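Local coordinates for galacto-N-biose/lacto-N-biose I transporter substrate-binding protein (Bifidobacterium longum, PDB 2Z8F), which binds galacto-N-biose and lacto-N-biose I, and here lacto-N-tetraose, probably delivering such sugars to an ABC transporter for uptake, at residues F108-Y113 / L125-T129. Residues are numbered along the deposited sequence.
Sequences FASGPY and LPQDT. With GAL (beta-D-galactopyranose), chain C.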
loop_
_atom_site.group_PDB
_atom_site.type_symbol
_atom_site.label_atom_id
_atom_site.label_comp_id
_atom_site.label_asym_id
_atom_site.label_seq_id
_atom_site.Cartn_x
_atom_site.Cartn_y
_atom_site.Cartn_z
ATOM N N PHE A 108 -5.627 -4.263 -17.904
ATOM C CA PHE A 108 -5.128 -4.398 -16.534
ATOM C C PHE A 108 -4.614 -5.786 -16.242
ATOM O O PHE A 108 -5.109 -6.755 -16.825
ATOM C CB PHE A 108 -6.236 -4.033 -15.564
ATOM C CG PHE A 108 -6.650 -2.624 -15.711
ATOM C CD1 PHE A 108 -5.816 -1.622 -15.256
ATOM C CD2 PHE A 108 -7.820 -2.297 -16.391
ATOM C CE1 PHE A 108 -6.168 -0.278 -15.460
ATOM C CE2 PHE A 108 -8.158 -0.975 -16.590
ATOM C CZ PHE A 108 -7.319 0.019 -16.112
ATOM N N ALA A 109 -3.622 -5.870 -15.353
ATOM C CA ALA A 109 -3.159 -7.185 -14.895
ATOM C C ALA A 109 -4.302 -7.952 -14.231
ATOM O O ALA A 109 -5.176 -7.373 -13.597
ATOM C CB ALA A 109 -1.949 -7.060 -13.965
ATOM N N SER A 110 -4.312 -9.282 -14.397
ATOM C CA SER A 110 -5.418 -10.092 -13.929
ATOM C C SER A 110 -5.587 -10.120 -12.409
ATOM O O SER A 110 -6.716 -10.156 -11.921
ATOM C CB SER A 110 -5.303 -11.516 -14.499
ATOM O OG SER A 110 -4.096 -12.115 -14.046
ATOM N N GLY A 111 -4.467 -10.077 -11.691
ATOM C CA GLY A 111 -4.485 -10.067 -10.217
ATOM C C GLY A 111 -5.213 -8.839 -9.699
ATOM O O GLY A 111 -6.283 -8.943 -9.084
ATOM N N PRO A 112 -4.632 -7.647 -9.939
ATOM C CA PRO A 112 -5.324 -6.420 -9.561
ATOM C C PRO A 112 -6.777 -6.347 -10.039
ATOM O O PRO A 112 -7.642 -5.887 -9.291
ATOM C CB PRO A 112 -4.458 -5.330 -10.210
ATOM C CG PRO A 112 -3.108 -5.877 -10.204
ATOM C CD PRO A 112 -3.300 -7.376 -10.491
ATOM N N TYR A 113 -7.065 -6.790 -11.272
ATOM C CA TYR A 113 -8.438 -6.762 -11.758
ATOM C C TYR A 113 -9.375 -7.600 -10.858
ATOM O O TYR A 113 -10.478 -7.181 -10.538
ATOM C CB TYR A 113 -8.513 -7.197 -13.232
ATOM C CG TYR A 113 -9.906 -7.049 -13.787
ATOM C CD1 TYR A 113 -10.382 -5.804 -14.226
ATOM C CD2 TYR A 113 -10.779 -8.136 -13.826
ATOM C CE1 TYR A 113 -11.676 -5.664 -14.728
ATOM C CE2 TYR A 113 -12.086 -7.999 -14.314
ATOM C CZ TYR A 113 -12.519 -6.768 -14.769
ATOM O OH TYR A 113 -13.799 -6.649 -15.252
ATOM N N LEU A 125 -12.113 -0.061 -11.181
ATOM C CA LEU A 125 -10.939 -0.543 -11.880
ATOM C C LEU A 125 -9.692 -0.421 -11.012
ATOM O O LEU A 125 -9.582 0.545 -10.226
ATOM C CB LEU A 125 -10.729 0.192 -13.217
ATOM C CG LEU A 125 -11.796 0.026 -14.287
ATOM C CD1 LEU A 125 -11.509 0.964 -15.447
ATOM C CD2 LEU A 125 -11.826 -1.417 -14.778
ATOM N N PRO A 126 -8.743 -1.373 -11.144
ATOM C CA PRO A 126 -7.551 -1.326 -10.317
ATOM C C PRO A 126 -6.631 -0.208 -10.778
ATOM O O PRO A 126 -6.588 0.105 -11.988
ATOM C CB PRO A 126 -6.907 -2.700 -10.563
ATOM C CG PRO A 126 -7.224 -2.967 -12.027
ATOM C CD PRO A 126 -8.700 -2.527 -12.082
ATOM N N GLN A 127 -5.856 0.351 -9.852
ATOM C CA GLN A 127 -4.993 1.488 -10.197
ATOM C C GLN A 127 -3.506 1.185 -10.010
ATOM O O GLN A 127 -2.693 1.490 -10.892
ATOM C CB GLN A 127 -5.421 2.758 -9.441
ATOM C CG GLN A 127 -4.605 3.978 -9.858
ATOM C CD GLN A 127 -5.144 5.256 -9.222
ATOM O OE1 GLN A 127 -4.835 5.554 -8.052
ATOM N NE2 GLN A 127 -5.980 5.996 -9.970
ATOM N N ASP A 128 -3.145 0.585 -8.869
ATOM C CA ASP A 128 -1.722 0.346 -8.567
ATOM C C ASP A 128 -1.545 -0.871 -7.656
ATOM O O ASP A 128 -2.531 -1.395 -7.124
ATOM C CB ASP A 128 -1.081 1.580 -7.903
ATOM C CG ASP A 128 -1.667 1.880 -6.522
ATOM O OD1 ASP A 128 -2.919 1.940 -6.377
ATOM O OD2 ASP A 128 -0.856 2.024 -5.585
ATOM N N THR A 129 -0.306 -1.316 -7.499
ATOM C CA THR A 129 -0.028 -2.353 -6.498
ATOM C C THR A 129 1.073 -1.933 -5.526
ATOM O O THR A 129 1.898 -1.051 -5.827
ATOM C CB THR A 129 0.328 -3.699 -7.167
ATOM O OG1 THR A 129 1.550 -3.542 -7.883
ATOM C CG2 THR A 129 -0.785 -4.136 -8.131
HETATM C C1 GAL C . -1.004 4.547 -0.393
HETATM C C2 GAL C . -1.927 3.646 -1.209
HETATM C C3 GAL C . -1.314 3.424 -2.581
HETATM C C4 GAL C . -1.013 4.775 -3.259
HETATM C C5 GAL C . -0.120 5.633 -2.358
HETATM C C6 GAL C . 0.110 7.038 -2.913
HETATM O O2 GAL C . -2.032 2.392 -0.550
HETATM O O3 GAL C . -2.216 2.656 -3.332
HETATM O O4 GAL C . -2.254 5.375 -3.509
HETATM O O5 GAL C . -0.733 5.781 -1.081
HETATM O O6 GAL C . 1.171 7.648 -2.207
#
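The ring of Pro126 is the bump of this interface, and the loop residue Phe108 with the first turn of helix 110-114 supplies the hollow. Pro126 CD lies over one face of the Phe108 ring, and Pro126 CG is 3.7 Å from Phe108 CG. Pro126 CB meets Pro112 CB at 3.6 Å, and Pro126 CD comes to 4.3 Å from Tyr113 CD1. Beside it, Leu125 packs against both aromatics: CD1 and CD2 lie 4.0 and 4.1 Å from Phe108 CE2, and CD2 also meets the edge of the Tyr113 ring, 4.2 Å from Tyr113 CE1. Farther along, Pro112 projects in turn, its CG 3.6 Å from Thr129 CG2. Between these contacts the chain turns Gln127 and Asp128 away from the helix. Asp128 thereby reaches the sugar pocket of this periplasmic-binding-protein fold, where OD2 accepts a hydrogen bond from galactose O3 (2.7 Å) while OD1 is held by the Ser290 backbone. Contacts across the interface are thus mainly apolar, while the Asp128 carboxylate joins Gln79, Gly289 and Ser290 in hydrogen-bonding the galactose.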